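PDB 2QMI: Pbp related beta-lactamase from Pyrococcus abyssi, which probably cleaves peptides as a serine peptidase of the penicillin-binding protein and beta-lactamase family, assembled into a self-compartmentalizing octamer. Local coordinates for residues A[50-55]-A[207-211]; A[102-107]-A[284-288]; A[402-406]-A[423-428]. All coordinates share one frame; numbering follows the deposited sequence.

Contact 1: A[50-55]-A[207-211]; sequences TPETIY and DKDVA
Backbone bonds join Ile-54 to the 207-211 loop on both sides of one beta bridge with Val-210. Ile-54 N donates to Asp-209 O at 3.0 Å. Ala-211 N returns a bond to Ile-54 O, also 3.0 Å. Thr-53 CA adds a CH...O contact to Asp-209 O.

Among the side-chain polar contacts, Asp-209 does most. Its CG stands anti to the backbone N (chi1 -167°), which carries the carboxylate over the bend at 50-53, where Asp-209 OD2 comes 2.8 Å from Thr-50 OG1. The Thr-50 hydroxyl has Glu-52 OE1 as a rival acceptor, and it also receives Thr-53 N, closing an ST motif. Within 207-211, Asp-207 OD1 accepts from Asp-209 N at 2.7 Å in an Asx turn. Two loops of the beta-lactamase-type domain, one leading into strand 55-56 and the other into strand 213-216, are thereby joined. Arg-41 forms a salt bridge with Asp-209 OD1 and Arg-196 one with Asp-207 OD1, so neither carboxylate lacks a counter-charge. The Ile-54 CD1 methyl lies beside Asp-207 OD2, the carboxylate oxygen that Tyr-198 OH bonds.

The apolar contacts involve Ala-211, Ile-54 and Val-210. Ala-211 CB sits 4.0 Å above one face of the Tyr-55 ring, offset toward its rim, while the Tyr-55 hydroxyl bonds to Ser-49. Ile-54 CB meets Val-210 CG2 at 4.2 Å.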
loop_
_atom_site.group_PDB
_atom_site.type_symbol
_atom_site.label_atom_id
_atom_site.label_comp_id
_atom_site.label_asym_id
_atom_site.label_seq_id
_atom_site.Cartn_x
_atom_site.Cartn_y
_atom_site.Cartn_z
ATOM N N THR A 50 16.868 8.328 39.964
ATOM C CA THR A 50 17.653 8.359 41.193
ATOM C C THR A 50 16.898 7.674 42.336
ATOM O O THR A 50 15.722 7.363 42.210
ATOM C CB THR A 50 17.942 9.797 41.623
ATOM O OG1 THR A 50 16.779 10.344 42.255
ATOM C CG2 THR A 50 18.297 10.647 40.424
ATOM N N PRO A 51 17.575 7.428 43.469
ATOM C CA PRO A 51 16.906 6.778 44.599
ATOM C C PRO A 51 15.635 7.529 44.996
ATOM O O PRO A 51 14.670 6.930 45.467
ATOM C CB PRO A 51 17.965 6.836 45.698
ATOM C CG PRO A 51 19.231 6.758 44.944
ATOM C CD PRO A 51 18.992 7.681 43.779
ATOM N N GLU A 52 15.657 8.845 44.785
ATOM C CA GLU A 52 14.551 9.736 45.125
ATOM C C GLU A 52 13.384 9.784 44.121
ATOM O O GLU A 52 12.242 9.983 44.520
ATOM C CB GLU A 52 15.071 11.176 45.314
ATOM C CG GLU A 52 16.154 11.402 46.390
ATOM C CD GLU A 52 17.534 10.858 46.003
ATOM O OE1 GLU A 52 17.746 10.534 44.807
ATOM O OE2 GLU A 52 18.413 10.762 46.895
ATOM N N THR A 53 13.667 9.625 42.829
ATOM C CA THR A 53 12.616 9.696 41.804
ATOM C C THR A 53 11.319 8.970 42.170
ATOM O O THR A 53 11.323 7.864 42.712
ATOM C CB THR A 53 13.135 9.201 40.414
ATOM O OG1 THR A 53 12.056 9.191 39.464
ATOM C CG2 THR A 53 13.701 7.823 40.518
ATOM N N ILE A 54 10.205 9.622 41.870
ATOM C CA ILE A 54 8.888 9.093 42.171
ATOM C C ILE A 54 8.214 8.395 40.985
ATOM O O ILE A 54 8.189 8.920 39.873
ATOM C CB ILE A 54 7.991 10.234 42.710
ATOM C CG1 ILE A 54 8.368 10.507 44.171
ATOM C CG2 ILE A 54 6.522 9.887 42.564
ATOM C CD1 ILE A 54 7.691 11.707 44.776
ATOM N N TYR A 55 7.678 7.202 41.250
ATOM C CA TYR A 55 6.982 6.395 40.247
ATOM C C TYR A 55 5.640 5.973 40.824
ATOM O O TYR A 55 5.399 6.107 42.023
ATOM C CB TYR A 55 7.733 5.096 39.937
ATOM C CG TYR A 55 9.182 5.206 39.536
ATOM C CD1 TYR A 55 9.587 4.893 38.237
ATOM C CD2 TYR A 55 10.160 5.523 40.476
ATOM C CE1 TYR A 55 10.938 4.885 37.887
ATOM C CE2 TYR A 55 11.509 5.518 40.142
ATOM C CZ TYR A 55 11.898 5.200 38.849
ATOM O OH TYR A 55 13.236 5.203 38.522
ATOM N N ASP A 207 6.681 18.314 43.028
ATOM C CA ASP A 207 7.914 17.575 43.301
ATOM C C ASP A 207 8.917 17.665 42.143
ATOM O O ASP A 207 8.562 17.495 40.975
ATOM C CB ASP A 207 7.592 16.112 43.609
ATOM C CG ASP A 207 8.797 15.359 44.152
ATOM O OD1 ASP A 207 9.792 15.209 43.409
ATOM O OD2 ASP A 207 8.751 14.923 45.324
ATOM N N LYS A 208 10.178 17.902 42.491
ATOM C CA LYS A 208 11.250 18.082 41.512
ATOM C C LYS A 208 11.945 16.836 40.966
ATOM O O LYS A 208 12.892 16.961 40.189
ATOM C CB LYS A 208 12.299 19.020 42.107
ATOM C CG LYS A 208 11.662 20.162 42.870
ATOM C CD LYS A 208 12.669 21.019 43.613
ATOM C CE LYS A 208 11.940 21.958 44.566
ATOM N NZ LYS A 208 10.987 22.895 43.882
ATOM N N ASP A 209 11.489 15.651 41.365
ATOM C CA ASP A 209 12.083 14.403 40.885
ATOM C C ASP A 209 10.989 13.343 40.699
ATOM O O ASP A 209 10.744 12.512 41.578
ATOM C CB ASP A 209 13.140 13.894 41.872
ATOM C CG ASP A 209 14.015 12.794 41.280
ATOM O OD1 ASP A 209 13.550 12.098 40.352
ATOM O OD2 ASP A 209 15.163 12.620 41.748
ATOM N N VAL A 210 10.339 13.385 39.540
ATOM C CA VAL A 210 9.256 12.467 39.208
ATOM C C VAL A 210 9.515 11.916 37.815
ATOM O O VAL A 210 9.924 12.655 36.917
ATOM C CB VAL A 210 7.882 13.202 39.212
ATOM C CG1 VAL A 210 6.748 12.221 38.905
ATOM C CG2 VAL A 210 7.657 13.874 40.566
ATOM N N ALA A 211 9.278 10.622 37.641
ATOM C CA ALA A 211 9.510 9.992 36.354
ATOM C C ALA A 211 8.268 9.967 35.479
ATOM O O ALA A 211 7.147 9.781 35.960
ATOM C CB ALA A 211 10.028 8.575 36.549
#

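Contact 2: A[102-107]-A[284-288]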
loop_
_atom_site.group_PDB
_atom_site.type_symbol
_atom_site.label_atom_id
_atom_site.label_comp_id
_atom_site.label_asym_id
_atom_site.label_seq_id
_atom_site.Cartn_x
_atom_site.Cartn_y
_atom_site.Cartn_z
ATOM N N HIS A 102 -12.925 -9.995 55.160
ATOM C CA HIS A 102 -11.867 -10.982 55.038
ATOM C C HIS A 102 -11.830 -11.510 53.613
ATOM O O HIS A 102 -10.756 -11.642 53.026
ATOM C CB HIS A 102 -12.119 -12.142 56.005
ATOM C CG HIS A 102 -11.197 -13.303 55.808
ATOM N ND1 HIS A 102 -9.865 -13.264 56.161
ATOM C CD2 HIS A 102 -11.412 -14.530 55.277
ATOM C CE1 HIS A 102 -9.301 -14.419 55.856
ATOM N NE2 HIS A 102 -10.217 -15.204 55.319
ATOM N N HIS A 103 -13.003 -11.825 53.066
ATOM C CA HIS A 103 -13.092 -12.331 51.699
ATOM C C HIS A 103 -12.460 -11.349 50.707
ATOM O O HIS A 103 -11.687 -11.752 49.837
ATOM C CB HIS A 103 -14.553 -12.584 51.297
ATOM C CG HIS A 103 -15.221 -13.683 52.069
ATOM N ND1 HIS A 103 -14.607 -14.887 52.340
ATOM C CD2 HIS A 103 -16.462 -13.767 52.603
ATOM C CE1 HIS A 103 -15.439 -15.665 53.010
ATOM N NE2 HIS A 103 -16.573 -15.010 53.182
ATOM N N LEU A 104 -12.789 -10.066 50.838
ATOM C CA LEU A 104 -12.246 -9.044 49.943
ATOM C C LEU A 104 -10.728 -8.945 50.053
ATOM O O LEU A 104 -10.032 -8.820 49.052
ATOM C CB LEU A 104 -12.862 -7.672 50.245
ATOM C CG LEU A 104 -14.367 -7.462 50.052
ATOM C CD1 LEU A 104 -14.721 -6.014 50.396
ATOM C CD2 LEU A 104 -14.762 -7.781 48.622
ATOM N N LEU A 105 -10.223 -8.987 51.280
ATOM C CA LEU A 105 -8.783 -8.905 51.519
ATOM C C LEU A 105 -8.039 -10.058 50.854
ATOM O O LEU A 105 -6.912 -9.894 50.386
ATOM C CB LEU A 105 -8.499 -8.940 53.024
ATOM C CG LEU A 105 -8.855 -7.725 53.880
ATOM C CD1 LEU A 105 -8.789 -8.106 55.359
ATOM C CD2 LEU A 105 -7.899 -6.580 53.563
ATOM N N THR A 106 -8.679 -11.224 50.819
ATOM C CA THR A 106 -8.081 -12.420 50.247
ATOM C C THR A 106 -8.488 -12.733 48.807
ATOM O O THR A 106 -8.083 -13.758 48.259
ATOM C CB THR A 106 -8.409 -13.652 51.122
ATOM O OG1 THR A 106 -9.828 -13.763 51.273
ATOM C CG2 THR A 106 -7.773 -13.517 52.497
ATOM N N HIS A 107 -9.271 -11.854 48.187
ATOM C CA HIS A 107 -9.727 -12.080 46.820
ATOM C C HIS A 107 -10.445 -13.416 46.753
ATOM O O HIS A 107 -10.230 -14.189 45.820
ATOM C CB HIS A 107 -8.551 -12.112 45.844
ATOM C CG HIS A 107 -7.768 -10.840 45.792
ATOM N ND1 HIS A 107 -8.268 -9.677 45.250
ATOM C CD2 HIS A 107 -6.512 -10.552 46.207
ATOM C CE1 HIS A 107 -7.354 -8.727 45.332
ATOM N NE2 HIS A 107 -6.279 -9.232 45.911
ATOM N N TYR A 284 -2.003 -16.161 49.338
ATOM C CA TYR A 284 -2.338 -14.760 49.530
ATOM C C TYR A 284 -2.745 -14.479 50.972
ATOM O O TYR A 284 -3.516 -15.229 51.572
ATOM C CB TYR A 284 -3.487 -14.348 48.590
ATOM C CG TYR A 284 -3.454 -12.883 48.184
ATOM C CD1 TYR A 284 -2.612 -12.443 47.162
ATOM C CD2 TYR A 284 -4.245 -11.933 48.840
ATOM C CE1 TYR A 284 -2.553 -11.091 46.798
ATOM C CE2 TYR A 284 -4.194 -10.575 48.488
ATOM C CZ TYR A 284 -3.344 -10.163 47.468
ATOM O OH TYR A 284 -3.270 -8.830 47.127
ATOM N N GLY A 285 -2.199 -13.395 51.516
ATOM C CA GLY A 285 -2.520 -12.973 52.865
ATOM C C GLY A 285 -3.386 -11.731 52.735
ATOM O O GLY A 285 -4.380 -11.753 52.019
ATOM N N TYR A 286 -3.027 -10.647 53.414
ATOM C CA TYR A 286 -3.806 -9.414 53.308
ATOM C C TYR A 286 -3.057 -8.368 52.470
ATOM O O TYR A 286 -2.184 -7.658 52.980
ATOM C CB TYR A 286 -4.119 -8.851 54.699
ATOM C CG TYR A 286 -5.125 -9.662 55.494
ATOM C CD1 TYR A 286 -5.945 -10.605 54.873
ATOM C CD2 TYR A 286 -5.279 -9.462 56.865
ATOM C CE1 TYR A 286 -6.888 -11.326 55.598
ATOM C CE2 TYR A 286 -6.218 -10.175 57.599
ATOM C CZ TYR A 286 -7.021 -11.107 56.964
ATOM O OH TYR A 286 -7.957 -11.822 57.693
ATOM N N GLY A 287 -3.407 -8.280 51.184
ATOM C CA GLY A 287 -2.753 -7.330 50.295
ATOM C C GLY A 287 -1.273 -7.660 50.235
ATOM O O GLY A 287 -0.420 -6.784 50.113
ATOM N N LEU A 288 -0.975 -8.950 50.325
ATOM C CA LEU A 288 0.403 -9.413 50.330
ATOM C C LEU A 288 0.479 -10.851 49.838
ATOM O O LEU A 288 -0.302 -11.705 50.274
ATOM C CB LEU A 288 0.939 -9.330 51.758
ATOM C CG LEU A 288 2.182 -8.513 52.107
ATOM C CD1 LEU A 288 2.222 -7.192 51.356
ATOM C CD2 LEU A 288 2.173 -8.290 53.626
#
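Leu-105 lays its CD1 methyl squarely over the Tyr-286 ring, 3.6 Å from the centroid and 7° off the normal, a CH-pi contact centred on one face. The helix end 102-105 finishes in a Schellman motif, with His-107 at positive phi, and packs in the beta-lactamase-type fold against the loop between strands 283-284 and 289-291. The Tyr-286 ring is also met in its plane: Thr-106 CG2 lies at its edge, and His-102 ND1 is 2.8 Å from Tyr-286 OH in a hydrogen bond whose donor could be either atom. His-102 CG is anti to the backbone N (chi1 171°), and this swings the imidazole from the helix flank to the phenol. The two rings meet rim to rim, their planes 75° apart.

Beyond the helix end, His-107 turns its imidazole edge toward the face of Tyr-284 in an offset edge-to-face pair, centroids 4.7 Å apart. The opposite face of Tyr-284 carries Leu-288 O over its centre, so the phenol is sandwiched. Its hydroxyl is bonded to His-302, and the ring touches Lys-62. Lys-62 with Ser-59 would form the SxxK motif, with Tyr-160 and His-302 in the places of the other two family motifs, consistent with an active site here. His-107 in turn meets the ring of Tyr-160. Leu-105 O lies at the Tyr-284 ring edge, 3.4 Å from Tyr-284 CE2, and accepts a hydrogen bond from Tyr-165. His-107 NE2 gives Tyr-284 OH a weak bond of 3.3 Å, while His-107 CD2 stands 3.3 Å from Tyr-284 CE2.

Contact 3: A[402-406]-A[423-428]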
loop_
_atom_site.group_PDB
_atom_site.type_symbol
_atom_site.label_atom_id
_atom_site.label_comp_id
_atom_site.label_asym_id
_atom_site.label_seq_id
_atom_site.Cartn_x
_atom_site.Cartn_y
_atom_site.Cartn_z
ATOM N N PRO A 402 3.184 -24.649 18.269
ATOM C CA PRO A 402 3.456 -24.182 19.633
ATOM C C PRO A 402 4.163 -25.280 20.423
ATOM O O PRO A 402 3.650 -26.392 20.525
ATOM C CB PRO A 402 2.062 -23.897 20.180
ATOM C CG PRO A 402 1.262 -25.011 19.569
ATOM C CD PRO A 402 1.766 -25.043 18.127
ATOM N N LEU A 403 5.336 -24.973 20.972
ATOM C CA LEU A 403 6.096 -25.957 21.750
ATOM C C LEU A 403 6.233 -25.593 23.231
ATOM O O LEU A 403 6.618 -24.471 23.581
ATOM C CB LEU A 403 7.493 -26.139 21.152
ATOM C CG LEU A 403 7.613 -26.635 19.709
ATOM C CD1 LEU A 403 9.088 -26.745 19.358
ATOM C CD2 LEU A 403 6.928 -27.986 19.544
ATOM N N PHE A 404 5.927 -26.553 24.096
ATOM C CA PHE A 404 6.007 -26.352 25.538
ATOM C C PHE A 404 7.219 -27.058 26.128
ATOM O O PHE A 404 7.318 -28.281 26.063
ATOM C CB PHE A 404 4.746 -26.902 26.213
ATOM C CG PHE A 404 3.524 -26.044 26.033
ATOM C CD1 PHE A 404 3.401 -25.191 24.940
ATOM C CD2 PHE A 404 2.477 -26.122 26.943
ATOM C CE1 PHE A 404 2.250 -24.429 24.755
ATOM C CE2 PHE A 404 1.321 -25.367 26.771
ATOM C CZ PHE A 404 1.206 -24.518 25.674
ATOM N N PRO A 405 8.160 -26.300 26.714
ATOM C CA PRO A 405 9.344 -26.929 27.303
ATOM C C PRO A 405 8.955 -27.820 28.475
ATOM O O PRO A 405 8.279 -27.372 29.398
ATOM C CB PRO A 405 10.186 -25.732 27.738
ATOM C CG PRO A 405 9.832 -24.694 26.733
ATOM C CD PRO A 405 8.330 -24.837 26.657
ATOM N N GLU A 406 9.378 -29.081 28.426
ATOM C CA GLU A 406 9.080 -30.045 29.478
ATOM C C GLU A 406 10.373 -30.374 30.193
ATOM O O GLU A 406 10.357 -30.925 31.293
ATOM C CB GLU A 406 8.495 -31.328 28.880
ATOM C CG GLU A 406 8.236 -32.451 29.885
ATOM C CD GLU A 406 8.058 -33.814 29.207
ATOM O OE1 GLU A 406 7.044 -34.009 28.493
ATOM O OE2 GLU A 406 8.937 -34.696 29.380
ATOM N N LYS A 423 0.853 -35.833 23.330
ATOM C CA LYS A 423 1.993 -34.937 23.196
ATOM C C LYS A 423 3.112 -35.522 22.333
ATOM O O LYS A 423 3.573 -36.649 22.551
ATOM C CB LYS A 423 2.531 -34.545 24.581
ATOM C CG LYS A 423 2.840 -35.707 25.498
ATOM C CD LYS A 423 3.566 -35.235 26.759
ATOM C CE LYS A 423 2.743 -34.282 27.608
ATOM N NZ LYS A 423 3.512 -33.875 28.831
ATOM N N MET A 424 3.519 -34.739 21.335
ATOM C CA MET A 424 4.581 -35.094 20.397
ATOM C C MET A 424 5.783 -34.214 20.776
ATOM O O MET A 424 5.632 -33.008 20.976
ATOM C CB MET A 424 4.110 -34.805 18.969
ATOM C CG MET A 424 5.017 -35.341 17.885
ATOM S SD MET A 424 4.244 -35.245 16.242
ATOM C CE MET A 424 4.642 -33.500 15.789
ATOM N N TYR A 425 6.974 -34.800 20.865
ATOM C CA TYR A 425 8.140 -34.034 21.292
ATOM C C TYR A 425 9.150 -33.562 20.258
ATOM O O TYR A 425 9.293 -34.135 19.174
ATOM C CB TYR A 425 8.909 -34.815 22.355
ATOM C CG TYR A 425 8.070 -35.317 23.504
ATOM C CD1 TYR A 425 7.121 -36.332 23.313
ATOM C CD2 TYR A 425 8.247 -34.808 24.791
ATOM C CE1 TYR A 425 6.376 -36.829 24.382
ATOM C CE2 TYR A 425 7.506 -35.297 25.867
ATOM C CZ TYR A 425 6.576 -36.308 25.658
ATOM O OH TYR A 425 5.869 -36.817 26.734
ATOM N N ALA A 426 9.868 -32.510 20.642
ATOM C CA ALA A 426 10.933 -31.927 19.834
ATOM C C ALA A 426 12.138 -31.849 20.777
ATOM O O ALA A 426 11.968 -31.770 21.996
ATOM C CB ALA A 426 10.540 -30.531 19.354
ATOM N N GLU A 427 13.346 -31.893 20.223
ATOM C CA GLU A 427 14.558 -31.821 21.041
ATOM C C GLU A 427 15.592 -30.887 20.433
ATOM O O GLU A 427 15.878 -30.958 19.241
ATOM C CB GLU A 427 15.188 -33.205 21.223
ATOM C CG GLU A 427 14.393 -34.159 22.097
ATOM C CD GLU A 427 13.516 -35.107 21.295
ATOM O OE1 GLU A 427 14.057 -35.872 20.463
ATOM O OE2 GLU A 427 12.284 -35.097 21.503
ATOM N N PHE A 428 16.133 -30.007 21.268
ATOM C CA PHE A 428 17.149 -29.047 20.859
ATOM C C PHE A 428 18.473 -29.447 21.506
ATOM O O PHE A 428 18.543 -29.586 22.727
ATOM C CB PHE A 428 16.766 -27.640 21.330
ATOM C CG PHE A 428 15.652 -27.012 20.544
ATOM C CD1 PHE A 428 15.904 -26.409 19.315
ATOM C CD2 PHE A 428 14.345 -27.038 21.020
ATOM C CE1 PHE A 428 14.871 -25.841 18.574
ATOM C CE2 PHE A 428 13.303 -26.472 20.283
ATOM C CZ PHE A 428 13.569 -25.874 19.060
#
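The strand segments 402-406 and 423-428 run at nearly a right angle, 89° between the end-to-end directions of 403-406 and 423-428. They are not paired edge to edge: the closest CA atoms, those of Leu-403 and Ala-426, are 7.9 Å apart, and side chains alone bridge the gap. At 406 the chain turns a corner.

In the buried part, Leu-403 points at the other strand and its CD1 does the touching. Leu-403 CD1 lies 4.1 Å from Ala-426 CB and 4.3 Å from Phe-428 CE2, where it approaches the edge of the phenyl ring near its plane. Both approaches of Leu-403 are apolar.

Toward the surface, the extended side chain of Glu-406, with CG anti to the backbone N (chi1 176°), carries its carboxylate across to Tyr-425 and Lys-423. Glu-406 OE1 meets the ring edge at Tyr-425 CE2, 3.0 Å away, with carboxylate and ring planes 89° apart. Glu-406 OE1 also makes a long salt bridge to Lys-423 NZ, at 3.6 Å. Lys-423 also forms a cation-pi contact with Tyr-416, and Tyr-425 forms one with Lys-414.

This arrangement belongs to the eight-stranded antiparallel barrel of the Pab87 octamerisation domain. Strand 412-419 lies between the two segments in the sheet and is hydrogen-bonded to both, while strand 387-392 borders 402-406 and strand 434-439 packs on Ala-426 and Phe-428. Outside the barrel, Phe-404 stacks on Phe-404 of a neighbouring subunit, and Met-424 packs on Trp-276 of that subunit.

Contacts 1 and 2 both lie in the beta-lactamase-type part of the chain, and their segments alternate along the sequence; their centres are 30 Å apart and their nearest atoms about 16 Å. Contact 2 adjoins the probable active site. A lutetium ion about 6 Å from the His-102 side chain probably came from the complex used in the crystal work, with no catalytic role implied. Contact 1 fastens two loops elsewhere in the same domain. Contact 3 follows both in sequence and belongs to the octamerisation domain, its centre 37 Å from that of contact 2 and 45 Å from that of contact 1, across the chain's centre from contact 1. Contact 3 alone is touched by another subunit.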